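Local coordinates for protein mitomycin biosynthesis 6-O-methyltransferase (Streptomyces lavendulae, PDB 3GWZ) that transfers the methyl group of S-adenosyl-L-methionine to the 6-hydroxyl of demethylated mitomycins, forming the quinone methoxy group of mitomycins A and B, at residues A[63-68]-A[130-135]; A[90-95]-A[108-113]; A[140-145]-A[154-159]. One frame throughout, in Å; residues are numbered along the deposited sequence. Where two conformers were deposited one is given.

In the fold
Leaving the long helix 32-61, the chain enters segment 63-68, which later meets helix 126-135 in interaction 1 and so closes a loop of 61 residues. Interaction 2 is nested inside that loop: helix 85-97 is covered by strand 109-111 after a short excursion through strand 102-103. The two contacts touch, since Leu67 packs on the strand and Pro64 O lies 2.8 Å from Gln112 NE2, a probable hydrogen bond. Interaction 3 follows in series, where helix 137-144, next after helix 126-135, is met by the start of helix 157-161 after helix 146-152. All three border the second subunit of the homodimer.

Interaction 1: A[63-68]-A[130-135]; sequences VPELLQ and DARFQA
Glu65 and Arg132 reach for each other from opposite directions and make a small surface contact that joins the turn after helix 32-61, in the dimerisation region whose helices and three-stranded antiparallel sheet form a winged-helix-like fold, to helix 126-135.

The charged interaction is a salt bridge from Glu65 OE2 to Arg132 NH2 at 3.3 Å, rather long for its kind. The carboxylate comes to the guanidinium at its edge, near the guanidinium plane, but is itself turned, the two planes standing 62° apart. OE2 is the oxygen nearer NH2. The arginine spans the distance with a chain extended from CG to NE, whereas the glutamate bends at CG (chi2 94°) to swing its carboxylate across.

Water supplies the second link. Water 1 donates to Glu65 OE1 at 2.6 Å and accepts from Arg132 NE at 3.2 Å, so the NE and NH2 corner of the guanidinium is joined to both carboxylate oxygens, one directly and the other through the solvent molecule.

Hydrogen bonds to the backbone help hold the guanidinium: NH2 donates to Leu119 O, its stronger partner, and NH1 to Ala128 O one turn back on the helix. Apolar contacts flank the pair, Pro121 touching both side chains and Val59 of helix 32-61 the arginine.

On the other side, the turn carrying Glu65 is held by backbone bonds three residues back, Leu66 N to Val63 O (2.9 Å) and Leu67 N to Pro64 O (3.2 Å). Gln68 folds back to close it: its NE2 donates to Glu65 O at 2.9 Å, with an N-H...O angle of 160°, meeting a carbonyl lone pair in the carbonyl plane.

Interaction 2: A[90-95]-A[108-113]; sequences RLLRLL and DLFAQN
Leu92 sets its CB over one face of the Phe110 ring, a CH-pi contact with the carbon 3.9 Å from the ring centroid and 16° off the normal. CB is displaced toward the rim, so its nearest ring atom is Phe110 CE1, at 3.7 Å. The leucine's branch adds a looser touch farther along the same face, Leu92 CD1 lying 4.2 Å from Phe110 CD2.

Both side chains have their CG anti to the carbonyl carbon, and from there they run obliquely to one another. In the phenylalanine, chi2 of -94° sets the ring about perpendicular to the CA-CB-CG plane, which turns a face to the leucine. The CE1 corner of the ring also nears the helix backbone: Arg93 N approaches Phe110 CE1 obliquely at 4.0 Å, while Leu92 O is 3.8 Å from the same atom. Phe110 thus covers the peptide between the two helix residues as well as the leucine. The CA atoms of Leu92 and Phe110 remain 7.8 Å apart, the ring filling the distance.

Regular helix bonds hold Leu92's neighbours, Leu94 N to Arg90 O and Leu95 N to Leu91 O, each 3.0 Å. On the strand side, backbone bonds tie Phe110 to Arg72 and Ala111 to Asp102, fixing the base from which the phenyl projects. Asp108 makes a salt bridge with Arg89, a second tie, from the residue leading into the strand to the helix.

Further out, this is part of the packing inside the winged-helix-like dimerisation domain. Helix 85-97 packs against strand 109-111, the middle strand of the small sheet, Leu77 and Ala74 of helix 74-81 touch Leu92 and Phe110 respectively, and Leu91 and Leu95 turn to helix 32-61.

Interaction 3: A[140-145]-A[154-159]; sequences WRAWEQ and EASFDV
The backbones of the two segments come close at Ala142 and Phe157, whose CA atoms are 4.6 Å apart. Ser156 OG donates to Ala142 O at 2.6 Å, a short bond. With chi1 at 60°, the hydroxyl sits between the serine's own N and carbonyl carbon and points at the helix. It reaches the acceptor from above the carbonyl plane, 35° out of it. Gln145 N comes to Ala142 O from the opposite face at 3.2 Å, so this oxygen, near the helix's end, is gripped twice.

Helices 137-144 and 157-161 are among the helices that come, along the chain, between the winged-helix-like region and the Rossmann-like sheet of this COMT-type enzyme; helix 137-144 also borders the dimer partner. Ala142 CB lies obliquely to the Phe157 ring, 3.9 Å from CD1, while Phe165 meets that ring edge-to-face.

Gln145 CB touches Val159 CG1 at 3.9 Å, the two side chains crossing at about a right angle. The glutamine bends back, and its NE2 donates to the anti lone pair of Glu144 OE2 at 3.1 Å, an oxygen also salt-bridged to Arg141 of the second subunit.

Interaction 1: A[63-68]-A[130-135]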
loop_
_atom_site.group_PDB
_atom_site.type_symbol
_atom_site.label_atom_id
_atom_site.label_comp_id
_atom_site.label_asym_id
_atom_site.label_seq_id
_atom_site.Cartn_x
_atom_site.Cartn_y
_atom_site.Cartn_z
ATOM N N VAL A 63 -1.569 -12.513 3.357
ATOM C CA VAL A 63 -2.694 -12.279 4.270
ATOM C C VAL A 63 -2.754 -10.862 4.861
ATOM O O VAL A 63 -3.797 -10.214 4.761
ATOM C CB VAL A 63 -2.806 -13.366 5.378
ATOM C CG1 VAL A 63 -3.955 -13.049 6.338
ATOM C CG2 VAL A 63 -3.021 -14.724 4.745
ATOM N N PRO A 64 -1.642 -10.361 5.444
ATOM C CA PRO A 64 -1.666 -9.030 6.068
ATOM C C PRO A 64 -2.130 -7.910 5.129
ATOM O O PRO A 64 -2.828 -6.985 5.563
ATOM C CB PRO A 64 -0.200 -8.804 6.466
ATOM C CG PRO A 64 0.366 -10.187 6.613
ATOM C CD PRO A 64 -0.307 -10.987 5.544
ATOM N N GLU A 65 -1.742 -7.994 3.858
ATOM C CA GLU A 65 -2.131 -6.985 2.877
ATOM C C GLU A 65 -3.636 -6.972 2.638
ATOM O O GLU A 65 -4.203 -5.947 2.260
ATOM C CB GLU A 65 -1.424 -7.213 1.543
ATOM C CG GLU A 65 0.083 -7.105 1.610
ATOM C CD GLU A 65 0.762 -8.447 1.809
ATOM O OE1 GLU A 65 1.290 -8.981 0.809
ATOM O OE2 GLU A 65 0.766 -8.965 2.951
ATOM N N LEU A 66 -4.274 -8.117 2.847
ATOM C CA LEU A 66 -5.708 -8.261 2.603
ATOM C C LEU A 66 -6.560 -7.781 3.776
ATOM O O LEU A 66 -7.786 -7.748 3.688
ATOM C CB LEU A 66 -6.047 -9.720 2.271
ATOM C CG LEU A 66 -5.480 -10.252 0.956
ATOM C CD1 LEU A 66 -5.677 -11.756 0.848
ATOM C CD2 LEU A 66 -6.122 -9.540 -0.235
ATOM N N LEU A 67 -5.914 -7.402 4.867
ATOM C CA LEU A 67 -6.639 -6.998 6.063
ATOM C C LEU A 67 -6.511 -5.512 6.359
ATOM O O LEU A 67 -6.767 -5.080 7.480
ATOM C CB LEU A 67 -6.171 -7.818 7.270
ATOM C CG LEU A 67 -6.587 -9.292 7.267
ATOM C CD1 LEU A 67 -5.967 -10.047 8.445
ATOM C CD2 LEU A 67 -8.108 -9.422 7.298
ATOM N N GLN A 68 -6.120 -4.723 5.357
ATOM C CA GLN A 68 -5.873 -3.294 5.587
ATOM C C GLN A 68 -7.146 -2.455 5.548
ATOM O O GLN A 68 -7.130 -1.278 5.907
ATOM C CB GLN A 68 -4.861 -2.733 4.581
ATOM C CG GLN A 68 -3.588 -3.551 4.447
ATOM C CD GLN A 68 -2.630 -2.944 3.442
ATOM O OE1 GLN A 68 -1.928 -1.980 3.748
ATOM N NE2 GLN A 68 -2.599 -3.501 2.230
ATOM N N ASP A 130 12.500 -9.454 6.006
ATOM C CA ASP A 130 13.158 -10.666 6.489
ATOM C C ASP A 130 12.167 -11.835 6.520
ATOM O O ASP A 130 12.512 -12.970 6.176
ATOM C CB ASP A 130 13.798 -10.451 7.864
ATOM C CG ASP A 130 15.080 -11.253 8.045
ATOM O OD1 ASP A 130 15.513 -11.938 7.090
ATOM O OD2 ASP A 130 15.658 -11.195 9.146
ATOM N N ALA A 131 10.932 -11.562 6.925
ATOM C CA ALA A 131 9.930 -12.627 6.975
ATOM C C ALA A 131 9.761 -13.247 5.592
ATOM O O ALA A 131 9.669 -14.462 5.464
ATOM C CB ALA A 131 8.603 -12.107 7.495
ATOM N N ARG A 132 9.737 -12.412 4.556
ATOM C CA ARG A 132 9.561 -12.902 3.188
ATOM C C ARG A 132 10.794 -13.615 2.645
ATOM O O ARG A 132 10.678 -14.560 1.868
ATOM C CB ARG A 132 9.131 -11.760 2.255
ATOM C CG ARG A 132 7.691 -11.322 2.514
ATOM C CD ARG A 132 7.338 -9.972 1.908
ATOM N NE ARG A 132 5.918 -9.703 2.111
ATOM C CZ ARG A 132 5.395 -9.258 3.252
ATOM N NH1 ARG A 132 6.181 -9.005 4.294
ATOM N NH2 ARG A 132 4.083 -9.054 3.348
ATOM N N PHE A 133 11.971 -13.143 3.056
ATOM C CA PHE A 133 13.259 -13.772 2.729
ATOM C C PHE A 133 13.302 -15.178 3.330
ATOM O O PHE A 133 13.618 -16.150 2.648
ATOM C CB PHE A 133 14.376 -12.875 3.303
ATOM C CG PHE A 133 15.797 -13.393 3.112
ATOM C CD1 PHE A 133 16.223 -13.900 1.900
ATOM C CD2 PHE A 133 16.720 -13.289 4.151
ATOM C CE1 PHE A 133 17.547 -14.348 1.734
ATOM C CE2 PHE A 133 18.043 -13.725 3.999
ATOM C CZ PHE A 133 18.452 -14.255 2.778
ATOM N N GLN A 134 12.953 -15.278 4.608
ATOM C CA GLN A 134 12.953 -16.552 5.328
ATOM C C GLN A 134 11.887 -17.532 4.824
ATOM O O GLN A 134 11.995 -18.741 5.033
ATOM C CB GLN A 134 12.720 -16.303 6.817
ATOM C CG GLN A 134 13.845 -15.556 7.501
ATOM C CD GLN A 134 13.458 -15.092 8.888
ATOM O OE1 GLN A 134 12.378 -15.422 9.388
ATOM N NE2 GLN A 134 14.330 -14.309 9.514
ATOM N N ALA A 135 10.851 -17.005 4.185
ATOM C CA ALA A 135 9.775 -17.842 3.659
ATOM C C ALA A 135 10.275 -18.761 2.546
ATOM O O ALA A 135 9.737 -19.852 2.341
ATOM C CB ALA A 135 8.633 -16.972 3.153
HETATM O O HOH W 1 3.263 -10.729 0.732
#

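Interaction 2: A[90-95]-A[108-113]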
loop_
_atom_site.group_PDB
_atom_site.type_symbol
_atom_site.label_atom_id
_atom_site.label_comp_id
_atom_site.label_asym_id
_atom_site.label_seq_id
_atom_site.Cartn_x
_atom_site.Cartn_y
_atom_site.Cartn_z
ATOM N N ARG A 90 -7.506 -22.927 10.164
ATOM C CA ARG A 90 -6.647 -23.506 11.193
ATOM C C ARG A 90 -5.410 -22.626 11.395
ATOM O O ARG A 90 -5.037 -22.309 12.531
ATOM C CB ARG A 90 -6.226 -24.934 10.818
ATOM C CG ARG A 90 -7.385 -25.954 10.825
ATOM C CD ARG A 90 -7.051 -27.195 10.001
ATOM N NE ARG A 90 -6.098 -28.076 10.680
ATOM C CZ ARG A 90 -5.772 -29.293 10.259
ATOM N NH1 ARG A 90 -6.320 -29.779 9.151
ATOM N NH2 ARG A 90 -4.903 -30.030 10.945
ATOM N N LEU A 91 -4.774 -22.229 10.297
ATOM C CA LEU A 91 -3.561 -21.404 10.391
ATOM C C LEU A 91 -3.840 -20.075 11.082
ATOM O O LEU A 91 -3.087 -19.643 11.946
ATOM C CB LEU A 91 -2.966 -21.122 9.011
ATOM C CG LEU A 91 -1.540 -20.544 9.069
ATOM C CD1 LEU A 91 -0.528 -21.670 9.222
ATOM C CD2 LEU A 91 -1.218 -19.724 7.825
ATOM N N LEU A 92 -4.920 -19.416 10.680
ATOM C CA LEU A 92 -5.272 -18.125 11.258
ATOM C C LEU A 92 -5.658 -18.222 12.739
ATOM O O LEU A 92 -5.305 -17.346 13.525
ATOM C CB LEU A 92 -6.380 -17.457 10.439
ATOM C CG LEU A 92 -5.950 -16.981 9.040
ATOM C CD1 LEU A 92 -7.131 -16.505 8.218
ATOM C CD2 LEU A 92 -4.902 -15.876 9.145
ATOM N N ARG A 93 -6.383 -19.276 13.109
ATOM C CA ARG A 93 -6.719 -19.502 14.515
ATOM C C ARG A 93 -5.452 -19.629 15.342
ATOM O O ARG A 93 -5.329 -19.028 16.403
ATOM C CB ARG A 93 -7.534 -20.784 14.696
ATOM C CG ARG A 93 -8.959 -20.727 14.215
ATOM C CD ARG A 93 -9.773 -21.832 14.884
ATOM N NE ARG A 93 -8.967 -23.019 15.168
ATOM C CZ ARG A 93 -8.921 -24.093 14.385
ATOM N NH1 ARG A 93 -9.644 -24.130 13.266
ATOM N NH2 ARG A 93 -8.166 -25.131 14.718
ATOM N N LEU A 94 -4.515 -20.432 14.852
ATOM C CA LEU A 94 -3.258 -20.647 15.558
ATOM C C LEU A 94 -2.483 -19.351 15.711
ATOM O O LEU A 94 -2.018 -19.017 16.800
ATOM C CB LEU A 94 -2.403 -21.690 14.837
ATOM C CG LEU A 94 -0.972 -21.849 15.349
ATOM C CD1 LEU A 94 -0.934 -22.387 16.789
ATOM C CD2 LEU A 94 -0.229 -22.789 14.415
ATOM N N LEU A 95 -2.329 -18.620 14.614
ATOM C CA LEU A 95 -1.587 -17.374 14.659
ATOM C C LEU A 95 -2.215 -16.397 15.656
ATOM O O LEU A 95 -1.517 -15.788 16.458
ATOM C CB LEU A 95 -1.501 -16.755 13.259
ATOM C CG LEU A 95 -0.477 -17.414 12.320
ATOM C CD1 LEU A 95 -0.678 -16.923 10.895
ATOM C CD2 LEU A 95 0.961 -17.138 12.785
ATOM N N ASP A 108 -16.699 -15.708 11.635
ATOM C CA ASP A 108 -15.516 -16.233 10.953
ATOM C C ASP A 108 -14.543 -15.118 10.582
ATOM O O ASP A 108 -13.745 -15.257 9.651
ATOM C CB ASP A 108 -15.910 -17.028 9.703
ATOM C CG ASP A 108 -14.772 -17.904 9.186
ATOM O OD1 ASP A 108 -13.961 -18.366 10.018
ATOM O OD2 ASP A 108 -14.681 -18.130 7.957
ATOM N N LEU A 109 -14.598 -14.019 11.325
ATOM C CA LEU A 109 -13.795 -12.840 11.012
ATOM C C LEU A 109 -12.417 -12.815 11.664
ATOM O O LEU A 109 -12.242 -13.234 12.805
ATOM C CB LEU A 109 -14.551 -11.574 11.417
ATOM C CG LEU A 109 -15.777 -11.265 10.566
ATOM C CD1 LEU A 109 -16.550 -10.117 11.191
ATOM C CD2 LEU A 109 -15.350 -10.932 9.145
ATOM N N PHE A 110 -11.445 -12.300 10.922
ATOM C CA PHE A 110 -10.121 -12.035 11.452
ATOM C C PHE A 110 -9.721 -10.610 11.102
ATOM O O PHE A 110 -10.196 -10.062 10.112
ATOM C CB PHE A 110 -9.114 -13.038 10.880
ATOM C CG PHE A 110 -9.340 -14.435 11.355
ATOM C CD1 PHE A 110 -8.664 -14.916 12.464
ATOM C CD2 PHE A 110 -10.247 -15.261 10.714
ATOM C CE1 PHE A 110 -8.876 -16.216 12.915
ATOM C CE2 PHE A 110 -10.463 -16.545 11.158
ATOM C CZ PHE A 110 -9.776 -17.021 12.264
ATOM N N ALA A 111 -8.856 -10.013 11.916
ATOM C CA ALA A 111 -8.469 -8.614 11.726
ATOM C C ALA A 111 -6.974 -8.399 11.887
ATOM O O ALA A 111 -6.287 -9.178 12.542
ATOM C CB ALA A 111 -9.218 -7.714 12.703
ATOM N N GLN A 112 -6.481 -7.323 11.290
ATOM C CA GLN A 112 -5.120 -6.874 11.521
ATOM C C GLN A 112 -4.956 -6.528 12.985
ATOM O O GLN A 112 -5.882 -6.009 13.597
ATOM C CB GLN A 112 -4.860 -5.603 10.717
ATOM C CG GLN A 112 -3.403 -5.354 10.386
ATOM C CD GLN A 112 -2.961 -6.196 9.217
ATOM O OE1 GLN A 112 -2.628 -7.377 9.372
ATOM N NE2 GLN A 112 -2.973 -5.604 8.029
ATOM N N ASN A 113 -3.785 -6.810 13.545
ATOM C CA ASN A 113 -3.395 -6.224 14.828
ATOM C C ASN A 113 -1.972 -5.684 14.779
ATOM O O ASN A 113 -1.355 -5.669 13.715
ATOM C CB ASN A 113 -3.592 -7.192 16.008
ATOM C CG ASN A 113 -2.665 -8.406 15.957
ATOM O OD1 ASN A 113 -1.804 -8.538 15.074
ATOM N ND2 ASN A 113 -2.847 -9.305 16.916
#

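Interaction 3: A[140-145]-A[154-159]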
loop_
_atom_site.group_PDB
_atom_site.type_symbol
_atom_site.label_atom_id
_atom_site.label_comp_id
_atom_site.label_asym_id
_atom_site.label_seq_id
_atom_site.Cartn_x
_atom_site.Cartn_y
_atom_site.Cartn_z
ATOM N N TRP A 140 14.904 -21.840 4.497
ATOM C CA TRP A 140 14.542 -22.859 5.485
ATOM C C TRP A 140 15.404 -24.121 5.324
ATOM O O TRP A 140 15.786 -24.741 6.312
ATOM C CB TRP A 140 13.052 -23.206 5.356
ATOM C CG TRP A 140 12.472 -24.079 6.447
ATOM C CD1 TRP A 140 12.268 -25.432 6.400
ATOM C CD2 TRP A 140 11.958 -23.643 7.716
ATOM N NE1 TRP A 140 11.690 -25.867 7.570
ATOM C CE2 TRP A 140 11.490 -24.789 8.395
ATOM C CE3 TRP A 140 11.871 -22.398 8.351
ATOM C CZ2 TRP A 140 10.938 -24.727 9.674
ATOM C CZ3 TRP A 140 11.326 -22.336 9.621
ATOM C CH2 TRP A 140 10.858 -23.496 10.271
ATOM N N ARG A 141 15.708 -24.508 4.089
ATOM C CA ARG A 141 16.473 -25.749 3.898
ATOM C C ARG A 141 17.922 -25.652 4.361
ATOM O O ARG A 141 18.524 -26.653 4.756
ATOM C CB ARG A 141 16.418 -26.274 2.459
ATOM C CG ARG A 141 16.832 -27.748 2.408
ATOM C CD ARG A 141 16.705 -28.390 1.040
ATOM N NE ARG A 141 15.315 -28.538 0.625
ATOM C CZ ARG A 141 14.828 -29.618 0.024
ATOM N NH1 ARG A 141 15.619 -30.660 -0.215
ATOM N NH2 ARG A 141 13.548 -29.656 -0.331
ATOM N N ALA A 142 18.496 -24.458 4.326
ATOM C CA ALA A 142 19.844 -24.308 4.865
ATOM C C ALA A 142 19.848 -24.666 6.346
ATOM O O ALA A 142 20.794 -25.290 6.847
ATOM C CB ALA A 142 20.372 -22.876 4.629
ATOM N N TRP A 143 18.771 -24.302 7.047
ATOM C CA TRP A 143 18.623 -24.629 8.471
ATOM C C TRP A 143 18.398 -26.125 8.702
ATOM O O TRP A 143 18.780 -26.671 9.744
ATOM C CB TRP A 143 17.488 -23.806 9.106
ATOM C CG TRP A 143 17.919 -22.386 9.255
ATOM C CD1 TRP A 143 17.672 -21.351 8.400
ATOM C CD2 TRP A 143 18.746 -21.865 10.295
ATOM N NE1 TRP A 143 18.278 -20.206 8.857
ATOM C CE2 TRP A 143 18.941 -20.492 10.024
ATOM C CE3 TRP A 143 19.323 -22.419 11.444
ATOM C CZ2 TRP A 143 19.698 -19.664 10.854
ATOM C CZ3 TRP A 143 20.079 -21.593 12.275
ATOM C CH2 TRP A 143 20.255 -20.226 11.973
ATOM N N GLU A 144 17.774 -26.778 7.731
ATOM C CA GLU A 144 17.611 -28.232 7.777
ATOM C C GLU A 144 18.962 -28.891 8.039
ATOM O O GLU A 144 19.054 -29.863 8.784
ATOM C CB GLU A 144 17.037 -28.722 6.450
ATOM C CG GLU A 144 16.772 -30.232 6.378
ATOM C CD GLU A 144 16.556 -30.690 4.958
ATOM O OE1 GLU A 144 15.516 -30.332 4.363
ATOM O OE2 GLU A 144 17.443 -31.388 4.426
ATOM N N GLN A 145 20.011 -28.332 7.433
ATOM C CA GLN A 145 21.342 -28.922 7.469
ATOM C C GLN A 145 22.281 -28.189 8.435
ATOM O O GLN A 145 23.499 -28.177 8.239
ATOM C CB GLN A 145 21.929 -28.959 6.051
ATOM C CG GLN A 145 21.149 -29.876 5.113
ATOM C CD GLN A 145 21.329 -31.329 5.487
ATOM O OE1 GLN A 145 22.431 -31.739 5.837
ATOM N NE2 GLN A 145 20.253 -32.116 5.411
ATOM N N GLU A 154 31.440 -24.395 8.195
ATOM C CA GLU A 154 31.146 -23.902 6.846
ATOM C C GLU A 154 29.640 -23.783 6.595
ATOM O O GLU A 154 28.840 -24.341 7.345
ATOM C CB GLU A 154 31.780 -24.805 5.781
ATOM C CG GLU A 154 33.314 -24.866 5.855
ATOM C CD GLU A 154 33.949 -25.549 4.643
ATOM O OE1 GLU A 154 33.244 -25.834 3.648
ATOM O OE2 GLU A 154 35.164 -25.808 4.684
ATOM N N ALA A 155 29.269 -23.068 5.536
ATOM C CA ALA A 155 27.868 -22.922 5.149
ATOM C C ALA A 155 27.185 -24.268 4.928
ATOM O O ALA A 155 27.772 -25.173 4.344
ATOM C CB ALA A 155 27.751 -22.068 3.890
ATOM N N SER A 156 25.941 -24.389 5.381
ATOM C CA SER A 156 25.137 -25.565 5.079
ATOM C C SER A 156 24.351 -25.330 3.793
ATOM O O SER A 156 23.804 -26.261 3.214
ATOM C CB SER A 156 24.185 -25.888 6.234
ATOM O OG SER A 156 23.291 -24.809 6.483
ATOM N N PHE A 157 24.322 -24.079 3.334
ATOM C CA PHE A 157 23.490 -23.700 2.199
ATOM C C PHE A 157 23.784 -24.590 0.995
ATOM O O PHE A 157 22.881 -25.041 0.286
ATOM C CB PHE A 157 23.735 -22.219 1.837
ATOM C CG PHE A 157 22.684 -21.633 0.944
ATOM C CD1 PHE A 157 21.604 -20.936 1.482
ATOM C CD2 PHE A 157 22.769 -21.775 -0.437
ATOM C CE1 PHE A 157 20.613 -20.407 0.656
ATOM C CE2 PHE A 157 21.787 -21.230 -1.276
ATOM C CZ PHE A 157 20.711 -20.546 -0.724
ATOM N N ASP A 158 25.064 -24.839 0.772
ATOM C CA ASP A 158 25.504 -25.579 -0.400
ATOM C C ASP A 158 25.022 -27.027 -0.370
ATOM O O ASP A 158 24.481 -27.539 -1.350
ATOM C CB ASP A 158 27.039 -25.519 -0.525
ATOM C CG ASP A 158 27.591 -24.076 -0.473
ATOM O OD1 ASP A 158 27.262 -23.318 0.468
ATOM O OD2 ASP A 158 28.373 -23.703 -1.377
ATOM N N VAL A 159 25.203 -27.697 0.757
ATOM C CA VAL A 159 24.797 -29.090 0.831
ATOM C C VAL A 159 23.268 -29.213 0.756
ATOM O O VAL A 159 22.735 -30.156 0.173
ATOM C CB VAL A 159 25.376 -29.780 2.088
ATOM C CG1 VAL A 159 24.644 -29.331 3.333
ATOM C CG2 VAL A 159 25.318 -31.287 1.938
#